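Local atomic coordinates of tautomerase (Advenella mimigardefordensis DPN7, PDB entry 6VVW), a protein that belongs to the tautomerase (MIF) superfamily of small beta-alpha-beta proteins and assembles as a trimer of identical subunits. Residues K26-T31 with I39-H44; F67-R72 with E109-Q114. All blocks are in the same frame, centred on the assembly; numbering follows the deposited sequence.

Interaction 1: K26-T31 with I39-H44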
loop_
_atom_site.group_PDB
_atom_site.type_symbol
_atom_site.label_atom_id
_atom_site.label_comp_id
_atom_site.label_asym_id
_atom_site.label_seq_id
_atom_site.Cartn_x
_atom_site.Cartn_y
_atom_site.Cartn_z
ATOM N N LYS A 26 -13.969 8.358 -13.587
ATOM C CA LYS A 26 -14.570 9.570 -14.135
ATOM C C LYS A 26 -14.419 10.764 -13.193
ATOM O O LYS A 26 -14.352 11.915 -13.649
ATOM C CB LYS A 26 -16.043 9.308 -14.451
ATOM C CG LYS A 26 -16.674 10.314 -15.398
ATOM C CD LYS A 26 -16.733 9.822 -16.845
ATOM C CE LYS A 26 -17.723 10.691 -17.652
ATOM N NZ LYS A 26 -17.968 10.231 -19.057
ATOM N N VAL A 27 -14.346 10.510 -11.885
ATOM C CA VAL A 27 -14.147 11.572 -10.908
ATOM C C VAL A 27 -12.671 11.912 -10.793
ATOM O O VAL A 27 -12.322 13.052 -10.443
ATOM C CB VAL A 27 -14.738 11.171 -9.540
ATOM C CG1 VAL A 27 -14.030 11.852 -8.388
ATOM C CG2 VAL A 27 -16.202 11.513 -9.467
ATOM N N ILE A 28 -11.786 10.970 -11.130
ATOM C CA ILE A 28 -10.367 11.284 -11.091
ATOM C C ILE A 28 -9.989 12.182 -12.263
ATOM O O ILE A 28 -9.200 13.120 -12.105
ATOM C CB ILE A 28 -9.524 10.010 -11.035
ATOM C CG1 ILE A 28 -9.674 9.388 -9.658
ATOM C CG2 ILE A 28 -8.097 10.366 -11.195
ATOM C CD1 ILE A 28 -8.743 8.284 -9.404
ATOM N N GLU A 29 -10.564 11.951 -13.443
ATOM C CA GLU A 29 -10.498 12.983 -14.466
ATOM C C GLU A 29 -11.158 14.258 -13.967
ATOM O O GLU A 29 -10.552 15.334 -13.952
ATOM C CB GLU A 29 -11.209 12.565 -15.742
ATOM C CG GLU A 29 -11.250 11.126 -16.105
ATOM C CD GLU A 29 -12.389 10.891 -17.078
ATOM O OE1 GLU A 29 -13.552 11.035 -16.651
ATOM O OE2 GLU A 29 -12.120 10.645 -18.284
ATOM N N GLN A 30 -12.420 14.149 -13.558
ATOM C CA GLN A 30 -13.222 15.299 -13.164
ATOM C C GLN A 30 -12.530 16.135 -12.100
ATOM O O GLN A 30 -12.963 17.255 -11.801
ATOM C CB GLN A 30 -14.587 14.835 -12.657
ATOM C CG GLN A 30 -15.672 14.808 -13.710
ATOM C CD GLN A 30 -17.035 14.684 -13.095
ATOM O OE1 GLN A 30 -17.166 14.407 -11.907
ATOM N NE2 GLN A 30 -18.063 14.919 -13.887
ATOM N N THR A 31 -11.459 15.592 -11.525
ATOM C CA THR A 31 -10.661 16.236 -10.482
ATOM C C THR A 31 -9.338 16.761 -11.020
ATOM O O THR A 31 -8.296 16.586 -10.386
ATOM C CB THR A 31 -10.423 15.257 -9.349
ATOM O OG1 THR A 31 -10.228 13.957 -9.922
ATOM C CG2 THR A 31 -11.624 15.251 -8.393
ATOM N N ILE A 39 -4.451 7.325 -14.995
ATOM C CA ILE A 39 -5.157 6.858 -13.820
ATOM C C ILE A 39 -5.329 5.362 -13.910
ATOM O O ILE A 39 -5.524 4.808 -14.994
ATOM C CB ILE A 39 -6.518 7.552 -13.702
ATOM C CG1 ILE A 39 -6.359 9.053 -13.973
ATOM C CG2 ILE A 39 -7.128 7.243 -12.350
ATOM C CD1 ILE A 39 -7.568 9.712 -14.609
ATOM N N ARG A 40 -5.234 4.702 -12.767
ATOM C CA ARG A 40 -5.751 3.362 -12.597
ATOM C C ARG A 40 -6.368 3.298 -11.216
ATOM O O ARG A 40 -6.134 4.161 -10.372
ATOM C CB ARG A 40 -4.666 2.283 -12.779
ATOM C CG ARG A 40 -3.260 2.745 -12.486
ATOM C CD ARG A 40 -2.240 1.625 -12.604
ATOM N NE ARG A 40 -1.813 1.435 -13.986
ATOM C CZ ARG A 40 -0.974 0.489 -14.409
ATOM N NH1 ARG A 40 -0.448 -0.402 -13.577
ATOM N NH2 ARG A 40 -0.677 0.420 -15.693
ATOM N N ILE A 41 -7.208 2.297 -10.999
ATOM C CA ILE A 41 -7.831 2.100 -9.697
ATOM C C ILE A 41 -7.948 0.613 -9.475
ATOM O O ILE A 41 -8.376 -0.117 -10.372
ATOM C CB ILE A 41 -9.220 2.754 -9.609
ATOM C CG1 ILE A 41 -9.095 4.271 -9.666
ATOM C CG2 ILE A 41 -9.893 2.338 -8.333
ATOM C CD1 ILE A 41 -10.337 4.977 -10.117
ATOM N N SER A 42 -7.583 0.158 -8.287
ATOM C CA SER A 42 -7.639 -1.257 -7.955
ATOM C C SER A 42 -8.451 -1.436 -6.685
ATOM O O SER A 42 -8.152 -0.804 -5.670
ATOM C CB SER A 42 -6.239 -1.811 -7.763
ATOM O OG SER A 42 -5.863 -1.764 -6.399
ATOM N N LEU A 43 -9.450 -2.312 -6.715
ATOM C CA LEU A 43 -10.229 -2.595 -5.519
ATOM C C LEU A 43 -9.876 -3.966 -4.955
ATOM O O LEU A 43 -9.780 -4.944 -5.705
ATOM C CB LEU A 43 -11.730 -2.523 -5.813
ATOM C CG LEU A 43 -12.572 -2.716 -4.555
ATOM C CD1 LEU A 43 -12.118 -1.667 -3.594
ATOM C CD2 LEU A 43 -14.030 -2.520 -4.826
ATOM N N HIS A 44 -9.719 -4.037 -3.623
ATOM C CA HIS A 44 -9.285 -5.252 -2.923
ATOM C C HIS A 44 -10.116 -5.403 -1.654
ATOM O O HIS A 44 -9.745 -4.868 -0.607
ATOM C CB HIS A 44 -7.801 -5.164 -2.608
ATOM C CG HIS A 44 -7.334 -6.083 -1.520
ATOM N ND1 HIS A 44 -7.863 -7.341 -1.315
ATOM C CD2 HIS A 44 -6.359 -5.931 -0.590
ATOM C CE1 HIS A 44 -7.236 -7.922 -0.306
ATOM N NE2 HIS A 44 -6.327 -7.084 0.158
#

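Interaction 2: F67-R72 with E109-Q114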
loop_
_atom_site.group_PDB
_atom_site.type_symbol
_atom_site.label_atom_id
_atom_site.label_comp_id
_atom_site.label_asym_id
_atom_site.label_seq_id
_atom_site.Cartn_x
_atom_site.Cartn_y
_atom_site.Cartn_z
ATOM N N PHE A 67 -1.942 7.472 -5.322
ATOM C CA PHE A 67 -0.633 7.894 -5.765
ATOM C C PHE A 67 -0.801 8.825 -6.954
ATOM O O PHE A 67 -1.326 8.420 -7.998
ATOM C CB PHE A 67 0.213 6.678 -6.122
ATOM C CG PHE A 67 0.478 5.778 -4.956
ATOM C CD1 PHE A 67 1.585 5.968 -4.155
ATOM C CD2 PHE A 67 -0.381 4.741 -4.655
ATOM C CE1 PHE A 67 1.829 5.138 -3.072
ATOM C CE2 PHE A 67 -0.143 3.916 -3.578
ATOM C CZ PHE A 67 0.966 4.112 -2.784
ATOM N N LEU A 68 -0.384 10.086 -6.782
ATOM C CA LEU A 68 -0.500 11.097 -7.824
ATOM C C LEU A 68 0.870 11.709 -8.050
ATOM O O LEU A 68 1.756 11.550 -7.230
ATOM C CB LEU A 68 -1.504 12.161 -7.437
ATOM C CG LEU A 68 -2.785 11.667 -6.778
ATOM C CD1 LEU A 68 -2.644 11.535 -5.258
ATOM C CD2 LEU A 68 -3.884 12.627 -7.116
ATOM N N LEU A 69 1.059 12.396 -9.166
ATOM C CA LEU A 69 2.332 13.067 -9.436
ATOM C C LEU A 69 2.356 14.436 -8.762
ATOM O O LEU A 69 1.525 15.295 -9.069
ATOM C CB LEU A 69 2.552 13.230 -10.937
ATOM C CG LEU A 69 3.165 12.036 -11.659
ATOM C CD1 LEU A 69 2.681 12.018 -13.098
ATOM C CD2 LEU A 69 4.678 12.060 -11.589
ATOM N N ALA A 70 3.347 14.661 -7.899
ATOM C CA ALA A 70 3.428 15.896 -7.123
ATOM C C ALA A 70 3.331 17.133 -7.993
ATOM O O ALA A 70 3.467 17.061 -9.219
ATOM C CB ALA A 70 4.724 15.966 -6.313
ATOM N N GLY A 71 3.087 18.270 -7.359
ATOM C CA GLY A 71 2.862 19.501 -8.070
ATOM C C GLY A 71 1.437 19.985 -8.116
ATOM O O GLY A 71 1.144 20.890 -8.910
ATOM N N ARG A 72 0.548 19.425 -7.296
ATOM C CA ARG A 72 -0.878 19.729 -7.325
ATOM C C ARG A 72 -1.274 20.432 -6.032
ATOM O O ARG A 72 -0.575 20.371 -5.022
ATOM C CB ARG A 72 -1.735 18.459 -7.518
ATOM C CG ARG A 72 -1.790 17.806 -8.943
ATOM C CD ARG A 72 -2.844 16.627 -9.018
ATOM N NE ARG A 72 -2.562 15.596 -10.037
ATOM C CZ ARG A 72 -1.573 14.703 -9.948
ATOM N NH1 ARG A 72 -0.778 14.740 -8.898
ATOM N NH2 ARG A 72 -1.362 13.782 -10.894
ATOM N N GLU A 109 10.706 11.861 -10.891
ATOM C CA GLU A 109 11.836 10.946 -10.995
ATOM C C GLU A 109 11.654 9.692 -10.172
ATOM O O GLU A 109 12.495 8.790 -10.254
ATOM C CB GLU A 109 13.137 11.606 -10.528
ATOM C CG GLU A 109 13.378 12.964 -11.096
ATOM C CD GLU A 109 12.841 14.024 -10.209
ATOM O OE1 GLU A 109 12.773 13.772 -8.993
ATOM O OE2 GLU A 109 12.484 15.104 -10.721
ATOM N N HIS A 110 10.618 9.632 -9.346
ATOM C CA HIS A 110 10.426 8.497 -8.464
ATOM C C HIS A 110 9.233 7.638 -8.857
ATOM O O HIS A 110 8.920 6.682 -8.151
ATOM C CB HIS A 110 10.290 8.988 -7.031
ATOM C CG HIS A 110 11.563 9.536 -6.481
ATOM N ND1 HIS A 110 11.604 10.477 -5.476
ATOM C CD2 HIS A 110 12.850 9.287 -6.815
ATOM C CE1 HIS A 110 12.863 10.771 -5.202
ATOM N NE2 HIS A 110 13.638 10.066 -6.006
ATOM N N MET A 111 8.570 7.940 -9.960
ATOM C CA MET A 111 7.510 7.089 -10.477
ATOM C C MET A 111 8.010 6.439 -11.747
ATOM O O MET A 111 8.396 7.134 -12.691
ATOM C CB MET A 111 6.235 7.873 -10.755
ATOM C CG MET A 111 5.004 7.034 -10.518
ATOM S SD MET A 111 3.499 7.966 -10.734
ATOM C CE MET A 111 2.522 7.480 -9.324
ATOM N N GLY A 112 8.019 5.116 -11.769
ATOM C CA GLY A 112 8.451 4.394 -12.952
ATOM C C GLY A 112 7.252 4.041 -13.793
ATOM O O GLY A 112 6.350 3.338 -13.336
ATOM N N VAL A 113 7.210 4.544 -15.017
ATOM C CA VAL A 113 5.995 4.448 -15.805
ATOM C C VAL A 113 6.310 3.718 -17.107
ATOM O O VAL A 113 7.155 2.815 -17.122
ATOM C CB VAL A 113 5.402 5.853 -16.003
ATOM C CG1 VAL A 113 5.190 6.501 -14.639
ATOM C CG2 VAL A 113 6.319 6.720 -16.826
ATOM N N GLN A 114 5.623 4.072 -18.191
ATOM C CA GLN A 114 5.886 3.479 -19.494
ATOM C C GLN A 114 7.377 3.279 -19.734
ATOM O O GLN A 114 8.191 4.151 -19.426
ATOM C CB GLN A 114 5.308 4.369 -20.588
ATOM C CG GLN A 114 3.811 4.592 -20.507
ATOM C CD GLN A 114 3.444 6.014 -20.130
ATOM O OE1 GLN A 114 3.996 6.579 -19.182
ATOM N NE2 GLN A 114 2.505 6.601 -20.873
#

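Interaction 1: K26-T31 with I39-H44
I28 lays its CG2 branch against I39, and that one methyl lies about 3.5 Å from three atoms of its partner: I39 CG2, closer than carbons usually pack, and equally I39 CG1 and I39 CD1. The two side chains run past each other in opposite directions, so the overlap is lengthwise. It follows from the torsions: in both residues CG1 lies beside the backbone N (chi1 -72° in I28, -45° in I39), which leaves CG2 anti to it. The longer arm of I28 then continues along the strand, where I28 CD1 sits 3.5 Å from I39 CG2 and, end on, 3.7 Å from I41 CD1. I39 CD1, for its part, reaches over the helix backbone to within 3.9 Å of E29 N, with E29 CG a little farther off at 4.2 Å from the same methyl.

The contact is carried mainly by three isoleucines lying between helix 16-30 and strand 40-43, with E29 at the margin. L4 of the adjacent strand 3-8 touches I28 and I41, whereas P2, the first modelled residue, packs on I28 and I39. On the far side of the strand, R40 and S42 hydrogen-bond to C98 and Q7 of the second subunit. This is a textbook case of a beta-alpha-beta unit: strand 3-8, helix 16-30 and the parallel strand 40-43, packed helix on sheet as in other members of the tautomerase superfamily.

Interaction 2: F67-R72 with E109-Q114
The phenyl ring of F67 leads away from M111, which meets this side chain at its stem, with M111 CE 4.0 Å from F67 CB. CG of F67 stands anti to the carbonyl carbon (chi1 -63°), and F67 also packs on I104 of the second subunit. The other flat group, the guanidinium of R72, stays out of the M111 contact: L68 CD2 lies 4.1 Å above one of its faces, offset toward the rim, while its placement against the backbone of L69 is doubtful. The setting is the trimer interface of a tautomerase-superfamily fold.

Strand 62-69 is an inner strand of the subunit's own sheet, whereas M111 and G112 form a short antiparallel pairing with a strand of the second subunit, so the sheet runs on across the boundary. The M111 side chain packs on F67, L69 and I106 of its own subunit and on T101 of the second subunit; a backbone hydrogen bond to A119 ties the residue to the chain's C-terminal part.

The M111 thioether makes the contact through its last two atoms. The chain is extended at chi2 (176°) and bent at chi3 (-135°), with SD nearest L69 and CE nearest F67. L69 crosses it at a slant and offers its branch point, L69 CG lying 4.2 Å from M111 SD. Beyond the sulfur, the terminal methyl approaches the strand backbone loosely, CE of M111 lying 4.2 Å from the carbonyl oxygen F67 O.

Both contacts are buried and apolar in the main, and both reach the same four-stranded sheet, yet they differ in depth and in sequence separation. Interaction 1 lies about 6 Å from the centre of the chain and joins neighbours in sequence, a helix and the strand that follows it, through branched isoleucines lying alongside one another. Interaction 2 lies about 15 Å from that centre and brings together segments separated by a helix and a strand, through one long, unbranched thioether. The two centres are about 15 Å apart, and the contacts do not touch. In each, one segment also pairs antiparallel with the second subunit: the edge strand 40-43 in interaction 1, residues 111-112 in interaction 2.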